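Side-chain contacts in GTP-sensing transcriptional pleiotropic repressor CodY (Clostridioides difficile, PDB 5N0L), which probably represses transcription in response to nutrients, binding isoleucine in its GAF domain and probably sensing GTP as well: residues G128-S133 against V145-S150; N43-S48 against L54-N59; D38-N43 against D141-I146. One frame throughout, in Å; residues are numbered along the deposited sequence.

The three contacts lie in and on one side of the sheet of the GAF domain. Interaction 2 is a hairpin within the sheet, and backbone hydrogen bonds hold it together. Its strand 43-48 lies next to strand 125-134, which supplies the sheet side of interaction 1. Interactions 1 and 3 both use helix 141-158 and share Val145 and Ile146. Both are small and buried; interaction 1 is leucine on alanine, while interaction 3 sets a leucine methyl beside a carboxylate. The second subunit reaches both. Interaction 2 is only partly buried, and its polar end grips the bound isoleucine. Asn43 ends the 38-43 segment but does its work in interaction 2. Leu132 of interaction 1 packs on Leu40 of interaction 3.

Interaction 1 of 3, residues G128-S133 against V145-S150; sequences GTLVLS and VIAEYS. With ILE (isoleucine), chain G.
This is a small, buried, apolar contact between a strand of the central sheet and the C-terminal helix. Segment 128-133 of strand 125-134 sends Leu130 and Leu132 toward segment 145-150 of helix 141-158, where Ala147 receives both. The nearest CA atoms, those of Leu130 and Ala147, are 7.9 Å apart. The two leucines reach the same alanine in different ways. Leu130 has CG anti to the backbone N (chi1 175°), and its CD2 methyl ends 3.4 Å from the carbonyl O of Ala147. The same CD2 is 4.3 Å from Ala147 CB. Leu132 turns its CG beside the backbone N instead (chi1 -58°). Its CD1 then meets Ala147 CB, methyl to methyl, at 3.8 Å. The helix thus offers the strand both the methyl of Ala147 and its carbonyl O.

One turn along the helix, Ser150 satisfies its hydroxyl locally. Ser150 OG donates to Ile146 O at 2.9 Å, from above the carbonyl plane. Ser150 N also bonds to Ile146 O, at 3.0 Å and from the opposite face of that plane. The carbonyl is thus gripped twice by one residue.

The other side of the strand serves the ligand. Ser133 CB lies 3.6 Å from CG2 of the bound isoleucine, and Val131 CG1 is 4.0 Å from the same methyl. The strand therefore has the helix on one side and the amino acid pocket on the other. On the helix side, Leu36 of helix 30-40 touches Leu130, and Leu40 touches Leu132. The outer side of helix 141-158 meets other subunits, where Tyr149 stacks on Tyr149 of the fourth subunit. Within the sheet, strand 125-134 runs between strands 43-48 and 114-122, antiparallel to both.

Interaction 2 of 3, residues N43-S48 against L54-N59; sequences NVYVVS and LGLHLN. With ILE (isoleucine), chain G.
Val46 O is gripped by two backbone N-H groups of the facing strand. Leu54 N donates to Val46 O at 2.8 Å, nearly in line with the C=O. Gly55 N makes a longer bond to Val46 O, 3.3 Å, in plane on a lone pair. Val46 N donates to Gly55 O at 2.8 Å. Val44 and His57 exchange two backbone bonds.

Tyr45 and Leu56 form a non-hydrogen-bonded pair. Their side chains run side by side, and Leu56 CD1 touches Tyr45 CD2 at 3.5 Å, oblique to the ring.

Tyr45 OH donates to OXT of the bound isoleucine at 2.6 Å, with OXT at the ring edge, in plane. The hydroxyl also bonds Ser65 N. Asn43 ND2 donates to OXT of the isoleucine at 2.8 Å, nearly straight (176°). Asn43 OD1 accepts from Asp60 N, which helps fix the rotation of the amide, and Asn43 CG lies 3.8 Å from Leu58 CD2. Ser65 OG, the backbone O of Asp63, Lys113 and Glu107 also bond the ligand.

The two strands form an antiparallel beta hairpin with a classic beta bulge, where Leu54 and Gly55 both face Val46. In this GAF domain the hairpin forms part of the isoleucine pocket.

Interaction 3 of 3, residues D38-N43 against D141-I146; sequences DVLSSN and DDDLVI. With ILE (isoleucine), chain G.
The end of helix 30-40 approaches the first turn of helix 141-158, with the CA atoms of Leu40 and Asp143 7.3 Å apart. The contact has two small parts. Leu40 and Asp143 pass alongside each other, pointing opposite ways. With Leu40 CG beside the backbone N (chi1 -47°), its CD2 methyl comes 3.4 Å from Asp143 OD1. Lys11 of the second subunit makes a long, weak ion pair with this oxygen. The other oxygen, OD2, accepts from the backbone N of Asn140, and Arg134 makes another long, weak ion pair with it. A turn further along, Ile146 CG2 faces Val39 CG2 at 4.4 Å, a looser apolar touch.

Ser42 OG donates to Leu40 O at 2.7 Å, from well above the carbonyl plane. Arg134 NH1 also bonds this carbonyl, so two groups hold the helix end. Lys11 of the second subunit also packs on Ile146, and Lys14 of that subunit packs on Val39.

The helix closes in a Schellman motif, with Ser41 at positive phi. The chain then enters strand 43-48. Both helices cover the same face of the antiparallel sheet, consistent with a GAF fold, whose central sheet is flanked by helices.

Interaction 1 of 3, residues G128-S133 against V145-S150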
loop_
_atom_site.group_PDB
_atom_site.type_symbol
_atom_site.label_atom_id
_atom_site.label_comp_id
_atom_site.label_asym_id
_atom_site.label_seq_id
_atom_site.Cartn_x
_atom_site.Cartn_y
_atom_site.Cartn_z
ATOM N N GLY A 128 -21.133 -1.719 0.251
ATOM C CA GLY A 128 -21.751 -2.521 -0.747
ATOM C C GLY A 128 -22.783 -3.499 -0.097
ATOM O O GLY A 128 -23.200 -3.243 1.069
ATOM N N THR A 129 -23.158 -4.486 -0.868
ATOM C CA THR A 129 -24.218 -5.459 -0.499
ATOM C C THR A 129 -23.914 -6.796 -1.048
ATOM O O THR A 129 -23.424 -6.976 -2.128
ATOM C CB THR A 129 -25.604 -4.942 -1.015
ATOM O OG1 THR A 129 -25.835 -3.583 -0.620
ATOM C CG2 THR A 129 -26.789 -5.726 -0.464
ATOM N N LEU A 130 -24.163 -7.843 -0.216
ATOM C CA LEU A 130 -24.043 -9.196 -0.633
ATOM C C LEU A 130 -25.498 -9.684 -0.771
ATOM O O LEU A 130 -26.310 -9.546 0.164
ATOM C CB LEU A 130 -23.251 -10.012 0.412
ATOM C CG LEU A 130 -23.160 -11.466 0.134
ATOM C CD1 LEU A 130 -22.268 -11.933 -0.985
ATOM C CD2 LEU A 130 -22.613 -12.196 1.427
ATOM N N VAL A 131 -25.834 -10.232 -1.914
ATOM C CA VAL A 131 -27.159 -10.745 -2.270
ATOM C C VAL A 131 -27.054 -12.209 -2.637
ATOM O O VAL A 131 -26.185 -12.678 -3.401
ATOM C CB VAL A 131 -27.807 -9.957 -3.440
ATOM C CG1 VAL A 131 -29.178 -10.513 -3.720
ATOM C CG2 VAL A 131 -27.915 -8.500 -3.111
ATOM N N LEU A 132 -27.868 -13.053 -1.929
ATOM C CA LEU A 132 -27.803 -14.463 -2.087
ATOM C C LEU A 132 -29.207 -14.938 -2.346
ATOM O O LEU A 132 -30.141 -14.433 -1.731
ATOM C CB LEU A 132 -27.294 -15.172 -0.816
ATOM C CG LEU A 132 -25.921 -14.681 -0.392
ATOM C CD1 LEU A 132 -26.016 -14.209 1.011
ATOM C CD2 LEU A 132 -24.830 -15.689 -0.500
ATOM N N SER A 133 -29.363 -15.814 -3.336
ATOM C CA SER A 133 -30.690 -16.214 -3.766
ATOM C C SER A 133 -30.779 -17.617 -4.278
ATOM O O SER A 133 -29.894 -18.073 -4.945
ATOM C CB SER A 133 -31.216 -15.248 -4.786
ATOM O OG SER A 133 -32.539 -15.503 -5.207
ATOM N N VAL A 145 -24.524 -17.051 9.322
ATOM C CA VAL A 145 -23.218 -16.927 9.841
ATOM C C VAL A 145 -22.248 -16.779 8.628
ATOM O O VAL A 145 -21.344 -15.929 8.694
ATOM C CB VAL A 145 -22.779 -18.127 10.707
ATOM C CG1 VAL A 145 -21.316 -18.210 11.041
ATOM C CG2 VAL A 145 -23.634 -17.994 12.014
ATOM N N ILE A 146 -22.357 -17.706 7.739
ATOM C CA ILE A 146 -21.378 -17.813 6.599
ATOM C C ILE A 146 -21.522 -16.518 5.771
ATOM O O ILE A 146 -20.534 -15.882 5.431
ATOM C CB ILE A 146 -21.584 -19.032 5.749
ATOM C CG1 ILE A 146 -21.252 -20.296 6.639
ATOM C CG2 ILE A 146 -20.746 -19.009 4.466
ATOM C CD1 ILE A 146 -21.709 -21.527 5.998
ATOM N N ALA A 147 -22.727 -16.157 5.518
ATOM C CA ALA A 147 -22.980 -14.883 4.708
ATOM C C ALA A 147 -22.487 -13.673 5.361
ATOM O O ALA A 147 -21.848 -12.786 4.694
ATOM C CB ALA A 147 -24.391 -14.713 4.358
ATOM N N GLU A 148 -22.702 -13.501 6.651
ATOM C CA GLU A 148 -22.307 -12.352 7.324
ATOM C C GLU A 148 -20.816 -12.205 7.534
ATOM O O GLU A 148 -20.267 -11.042 7.413
ATOM C CB GLU A 148 -23.070 -12.140 8.625
ATOM C CG GLU A 148 -24.521 -11.839 8.359
ATOM C CD GLU A 148 -25.336 -11.457 9.557
ATOM O OE1 GLU A 148 -24.745 -11.305 10.671
ATOM O OE2 GLU A 148 -26.567 -11.282 9.328
ATOM N N TYR A 149 -20.116 -13.303 7.855
ATOM C CA TYR A 149 -18.755 -13.203 7.989
ATOM C C TYR A 149 -18.129 -12.963 6.561
ATOM O O TYR A 149 -17.148 -12.208 6.490
ATOM C CB TYR A 149 -18.041 -14.272 8.768
ATOM C CG TYR A 149 -17.580 -15.449 8.141
ATOM C CD1 TYR A 149 -16.399 -15.472 7.320
ATOM C CD2 TYR A 149 -18.154 -16.689 8.499
ATOM C CE1 TYR A 149 -15.916 -16.647 6.835
ATOM C CE2 TYR A 149 -17.675 -17.842 7.992
ATOM C CZ TYR A 149 -16.537 -17.842 7.205
ATOM O OH TYR A 149 -16.086 -19.028 6.735
ATOM N N SER A 150 -18.678 -13.588 5.559
ATOM C CA SER A 150 -18.151 -13.379 4.162
ATOM C C SER A 150 -18.340 -11.941 3.728
ATOM O O SER A 150 -17.337 -11.358 3.170
ATOM C CB SER A 150 -18.872 -14.305 3.217
ATOM O OG SER A 150 -18.514 -15.663 3.350
HETATM N N ILE G . -32.770 -11.909 -10.021
HETATM C CA ILE G . -31.922 -12.254 -8.841
HETATM C C ILE G . -31.734 -13.747 -8.770
HETATM O O ILE G . -32.726 -14.470 -8.824
HETATM C CB ILE G . -32.543 -11.705 -7.574
HETATM C CG1 ILE G . -32.524 -10.170 -7.634
HETATM C CG2 ILE G . -31.727 -12.079 -6.383
HETATM C CD1 ILE G . -31.180 -9.525 -7.353
HETATM O OXT ILE G . -30.596 -14.168 -8.759
#

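Interaction 2 of 3, residues N43-S48 against L54-N59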
loop_
_atom_site.group_PDB
_atom_site.type_symbol
_atom_site.label_atom_id
_atom_site.label_comp_id
_atom_site.label_asym_id
_atom_site.label_seq_id
_atom_site.Cartn_x
_atom_site.Cartn_y
_atom_site.Cartn_z
ATOM N N ASN A 43 -27.403 -18.246 -6.255
ATOM C CA ASN A 43 -26.814 -17.017 -6.991
ATOM C C ASN A 43 -26.284 -16.095 -5.947
ATOM O O ASN A 43 -26.989 -15.803 -5.006
ATOM C CB ASN A 43 -27.950 -16.342 -7.767
ATOM C CG ASN A 43 -28.341 -17.083 -9.049
ATOM O OD1 ASN A 43 -27.742 -18.125 -9.409
ATOM N ND2 ASN A 43 -29.339 -16.496 -9.811
ATOM N N VAL A 44 -25.068 -15.591 -6.126
ATOM C CA VAL A 44 -24.407 -14.694 -5.237
ATOM C C VAL A 44 -23.940 -13.433 -6.057
ATOM O O VAL A 44 -23.209 -13.609 -7.049
ATOM C CB VAL A 44 -23.159 -15.354 -4.715
ATOM C CG1 VAL A 44 -22.402 -14.556 -3.735
ATOM C CG2 VAL A 44 -23.587 -16.745 -4.053
ATOM N N TYR A 45 -24.318 -12.324 -5.538
ATOM C CA TYR A 45 -23.838 -11.010 -6.060
ATOM C C TYR A 45 -23.152 -10.203 -5.011
ATOM O O TYR A 45 -23.725 -9.974 -3.908
ATOM C CB TYR A 45 -25.022 -10.283 -6.567
ATOM C CG TYR A 45 -25.962 -10.955 -7.475
ATOM C CD1 TYR A 45 -27.057 -11.763 -6.986
ATOM C CD2 TYR A 45 -25.919 -10.819 -8.855
ATOM C CE1 TYR A 45 -27.948 -12.340 -7.756
ATOM C CE2 TYR A 45 -26.837 -11.405 -9.678
ATOM C CZ TYR A 45 -27.882 -12.150 -9.192
ATOM O OH TYR A 45 -28.831 -12.746 -9.989
ATOM N N VAL A 46 -21.893 -9.793 -5.283
ATOM C CA VAL A 46 -21.194 -8.873 -4.427
ATOM C C VAL A 46 -21.285 -7.531 -5.164
ATOM O O VAL A 46 -20.694 -7.462 -6.226
ATOM C CB VAL A 46 -19.780 -9.299 -4.277
ATOM C CG1 VAL A 46 -19.001 -8.350 -3.466
ATOM C CG2 VAL A 46 -19.699 -10.702 -3.574
ATOM N N VAL A 47 -21.949 -6.565 -4.567
ATOM C CA VAL A 47 -22.337 -5.362 -5.274
ATOM C C VAL A 47 -21.821 -4.152 -4.510
ATOM O O VAL A 47 -22.113 -3.950 -3.311
ATOM C CB VAL A 47 -23.892 -5.266 -5.357
ATOM C CG1 VAL A 47 -24.235 -4.039 -6.252
ATOM C CG2 VAL A 47 -24.512 -6.477 -6.009
ATOM N N SER A 48 -21.048 -3.231 -5.167
ATOM C CA SER A 48 -20.585 -2.062 -4.486
ATOM C C SER A 48 -21.789 -1.130 -4.155
ATOM O O SER A 48 -22.902 -1.299 -4.697
ATOM C CB SER A 48 -19.555 -1.281 -5.404
ATOM O OG SER A 48 -20.331 -0.686 -6.425
ATOM N N LEU A 54 -19.001 -6.673 -8.332
ATOM C CA LEU A 54 -17.644 -6.980 -8.080
ATOM C C LEU A 54 -17.352 -8.459 -8.030
ATOM O O LEU A 54 -16.182 -8.894 -8.168
ATOM C CB LEU A 54 -17.127 -6.285 -6.832
ATOM C CG LEU A 54 -17.392 -4.789 -6.612
ATOM C CD1 LEU A 54 -16.786 -4.336 -5.320
ATOM C CD2 LEU A 54 -16.796 -3.996 -7.785
ATOM N N GLY A 55 -18.412 -9.241 -7.723
ATOM C CA GLY A 55 -18.242 -10.693 -7.605
ATOM C C GLY A 55 -19.582 -11.310 -7.970
ATOM O O GLY A 55 -20.653 -10.791 -7.622
ATOM N N LEU A 56 -19.524 -12.398 -8.692
ATOM C CA LEU A 56 -20.720 -13.026 -9.224
ATOM C C LEU A 56 -20.558 -14.483 -9.303
ATOM O O LEU A 56 -19.552 -14.941 -9.745
ATOM C CB LEU A 56 -20.977 -12.501 -10.635
ATOM C CG LEU A 56 -22.201 -13.033 -11.357
ATOM C CD1 LEU A 56 -23.523 -12.639 -10.724
ATOM C CD2 LEU A 56 -22.208 -12.526 -12.838
ATOM N N HIS A 57 -21.601 -15.237 -8.845
ATOM C CA HIS A 57 -21.734 -16.637 -9.132
ATOM C C HIS A 57 -23.177 -16.948 -9.435
ATOM O O HIS A 57 -24.116 -16.506 -8.701
ATOM C CB HIS A 57 -21.438 -17.514 -7.911
ATOM C CG HIS A 57 -21.625 -18.975 -8.206
ATOM N ND1 HIS A 57 -20.785 -19.753 -8.995
ATOM C CD2 HIS A 57 -22.705 -19.750 -7.909
ATOM C CE1 HIS A 57 -21.316 -20.982 -9.048
ATOM N NE2 HIS A 57 -22.494 -20.974 -8.441
ATOM N N LEU A 58 -23.413 -17.715 -10.477
ATOM C CA LEU A 58 -24.825 -18.039 -10.905
ATOM C C LEU A 58 -25.097 -19.531 -10.871
ATOM O O LEU A 58 -24.645 -20.274 -11.717
ATOM C CB LEU A 58 -25.142 -17.474 -12.344
ATOM C CG LEU A 58 -25.113 -15.944 -12.431
ATOM C CD1 LEU A 58 -25.213 -15.579 -13.955
ATOM C CD2 LEU A 58 -26.201 -15.243 -11.571
ATOM N N ASN A 59 -25.819 -19.964 -9.837
ATOM C CA ASN A 59 -26.361 -21.310 -9.798
ATOM C C ASN A 59 -27.520 -21.488 -10.792
ATOM O O ASN A 59 -27.698 -22.561 -11.323
ATOM C CB ASN A 59 -26.841 -21.531 -8.322
ATOM C CG ASN A 59 -27.280 -22.986 -8.094
ATOM O OD1 ASN A 59 -26.419 -23.829 -7.912
ATOM N ND2 ASN A 59 -28.604 -23.297 -8.151
HETATM N N ILE G . -32.770 -11.909 -10.021
HETATM C CA ILE G . -31.922 -12.254 -8.841
HETATM C C ILE G . -31.734 -13.747 -8.770
HETATM O O ILE G . -32.726 -14.470 -8.824
HETATM C CB ILE G . -32.543 -11.705 -7.574
HETATM C CG1 ILE G . -32.524 -10.170 -7.634
HETATM C CG2 ILE G . -31.727 -12.079 -6.383
HETATM C CD1 ILE G . -31.180 -9.525 -7.353
HETATM O OXT ILE G . -30.596 -14.168 -8.759
#

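Interaction 3 of 3, residues D38-N43 against D141-I146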
loop_
_atom_site.group_PDB
_atom_site.type_symbol
_atom_site.label_atom_id
_atom_site.label_comp_id
_atom_site.label_asym_id
_atom_site.label_seq_id
_atom_site.Cartn_x
_atom_site.Cartn_y
_atom_site.Cartn_z
ATOM N N ASP A 38 -21.385 -22.168 -4.126
ATOM C CA ASP A 38 -21.213 -23.628 -4.029
ATOM C C ASP A 38 -21.770 -24.071 -2.664
ATOM O O ASP A 38 -22.633 -24.967 -2.649
ATOM C CB ASP A 38 -19.749 -24.007 -4.107
ATOM C CG ASP A 38 -19.500 -25.448 -3.883
ATOM O OD1 ASP A 38 -20.004 -26.296 -4.617
ATOM O OD2 ASP A 38 -18.778 -25.792 -2.949
ATOM N N VAL A 39 -21.363 -23.437 -1.580
ATOM C CA VAL A 39 -21.754 -24.029 -0.177
ATOM C C VAL A 39 -23.251 -23.756 -0.071
ATOM O O VAL A 39 -23.842 -24.656 0.426
ATOM C CB VAL A 39 -20.815 -23.622 1.013
ATOM C CG1 VAL A 39 -19.345 -23.968 0.804
ATOM C CG2 VAL A 39 -21.015 -22.194 1.425
ATOM N N LEU A 40 -23.898 -22.565 -0.536
ATOM C CA LEU A 40 -25.201 -22.278 -0.386
ATOM C C LEU A 40 -26.088 -22.594 -1.550
ATOM O O LEU A 40 -27.262 -22.262 -1.439
ATOM C CB LEU A 40 -25.322 -20.839 0.062
ATOM C CG LEU A 40 -24.439 -20.361 1.190
ATOM C CD1 LEU A 40 -24.646 -18.913 1.541
ATOM C CD2 LEU A 40 -24.915 -21.221 2.479
ATOM N N SER A 41 -25.545 -23.229 -2.647
ATOM C CA SER A 41 -26.327 -23.576 -3.863
ATOM C C SER A 41 -27.114 -22.367 -4.282
ATOM O O SER A 41 -28.328 -22.468 -4.491
ATOM C CB SER A 41 -27.270 -24.769 -3.570
ATOM O OG SER A 41 -26.415 -25.845 -3.269
ATOM N N SER A 42 -26.429 -21.212 -4.415
ATOM C CA SER A 42 -27.170 -19.978 -4.570
ATOM C C SER A 42 -26.575 -19.116 -5.727
ATOM O O SER A 42 -25.418 -19.235 -5.955
ATOM C CB SER A 42 -27.083 -19.126 -3.333
ATOM O OG SER A 42 -27.850 -19.731 -2.250
ATOM N N ASN A 43 -27.403 -18.246 -6.255
ATOM C CA ASN A 43 -26.814 -17.017 -6.991
ATOM C C ASN A 43 -26.284 -16.095 -5.947
ATOM O O ASN A 43 -26.989 -15.803 -5.006
ATOM C CB ASN A 43 -27.950 -16.342 -7.767
ATOM C CG ASN A 43 -28.341 -17.083 -9.049
ATOM O OD1 ASN A 43 -27.742 -18.125 -9.409
ATOM N ND2 ASN A 43 -29.339 -16.496 -9.811
ATOM N N ASP A 141 -29.899 -19.892 10.242
ATOM C CA ASP A 141 -28.939 -19.066 10.938
ATOM C C ASP A 141 -27.490 -19.437 10.641
ATOM O O ASP A 141 -26.618 -18.569 10.791
ATOM C CB ASP A 141 -29.166 -19.118 12.496
ATOM C CG ASP A 141 -30.418 -18.377 12.936
ATOM O OD1 ASP A 141 -31.040 -17.696 12.086
ATOM O OD2 ASP A 141 -30.817 -18.483 14.154
ATOM N N ASP A 142 -27.219 -20.729 10.356
ATOM C CA ASP A 142 -25.902 -21.221 10.001
ATOM C C ASP A 142 -25.531 -20.530 8.631
ATOM O O ASP A 142 -24.394 -20.188 8.517
ATOM C CB ASP A 142 -25.755 -22.687 9.888
ATOM C CG ASP A 142 -25.825 -23.325 11.353
ATOM O OD1 ASP A 142 -25.324 -22.664 12.315
ATOM O OD2 ASP A 142 -26.262 -24.450 11.473
ATOM N N ASP A 143 -26.478 -20.537 7.766
ATOM C CA ASP A 143 -26.260 -19.851 6.383
ATOM C C ASP A 143 -25.933 -18.385 6.589
ATOM O O ASP A 143 -24.988 -17.827 5.916
ATOM C CB ASP A 143 -27.476 -19.994 5.604
ATOM C CG ASP A 143 -27.771 -21.413 5.176
ATOM O OD1 ASP A 143 -26.902 -22.272 4.990
ATOM O OD2 ASP A 143 -28.997 -21.673 5.039
ATOM N N LEU A 144 -26.623 -17.745 7.493
ATOM C CA LEU A 144 -26.380 -16.360 7.867
ATOM C C LEU A 144 -25.038 -16.102 8.468
ATOM O O LEU A 144 -24.422 -15.053 8.220
ATOM C CB LEU A 144 -27.530 -15.755 8.673
ATOM C CG LEU A 144 -28.956 -15.694 8.178
ATOM C CD1 LEU A 144 -29.940 -14.920 9.100
ATOM C CD2 LEU A 144 -28.994 -15.038 6.807
ATOM N N VAL A 145 -24.524 -17.051 9.322
ATOM C CA VAL A 145 -23.218 -16.927 9.841
ATOM C C VAL A 145 -22.248 -16.779 8.628
ATOM O O VAL A 145 -21.344 -15.929 8.694
ATOM C CB VAL A 145 -22.779 -18.127 10.707
ATOM C CG1 VAL A 145 -21.316 -18.210 11.041
ATOM C CG2 VAL A 145 -23.634 -17.994 12.014
ATOM N N ILE A 146 -22.357 -17.706 7.739
ATOM C CA ILE A 146 -21.378 -17.813 6.599
ATOM C C ILE A 146 -21.522 -16.518 5.771
ATOM O O ILE A 146 -20.534 -15.882 5.431
ATOM C CB ILE A 146 -21.584 -19.032 5.749
ATOM C CG1 ILE A 146 -21.252 -20.296 6.639
ATOM C CG2 ILE A 146 -20.746 -19.009 4.466
ATOM C CD1 ILE A 146 -21.709 -21.527 5.998
HETATM N N ILE G . -32.770 -11.909 -10.021
HETATM C CA ILE G . -31.922 -12.254 -8.841
HETATM C C ILE G . -31.734 -13.747 -8.770
HETATM O O ILE G . -32.726 -14.470 -8.824
HETATM C CB ILE G . -32.543 -11.705 -7.574
HETATM C CG1 ILE G . -32.524 -10.170 -7.634
HETATM C CG2 ILE G . -31.727 -12.079 -6.383
HETATM C CD1 ILE G . -31.180 -9.525 -7.353
HETATM O OXT ILE G . -30.596 -14.168 -8.759
#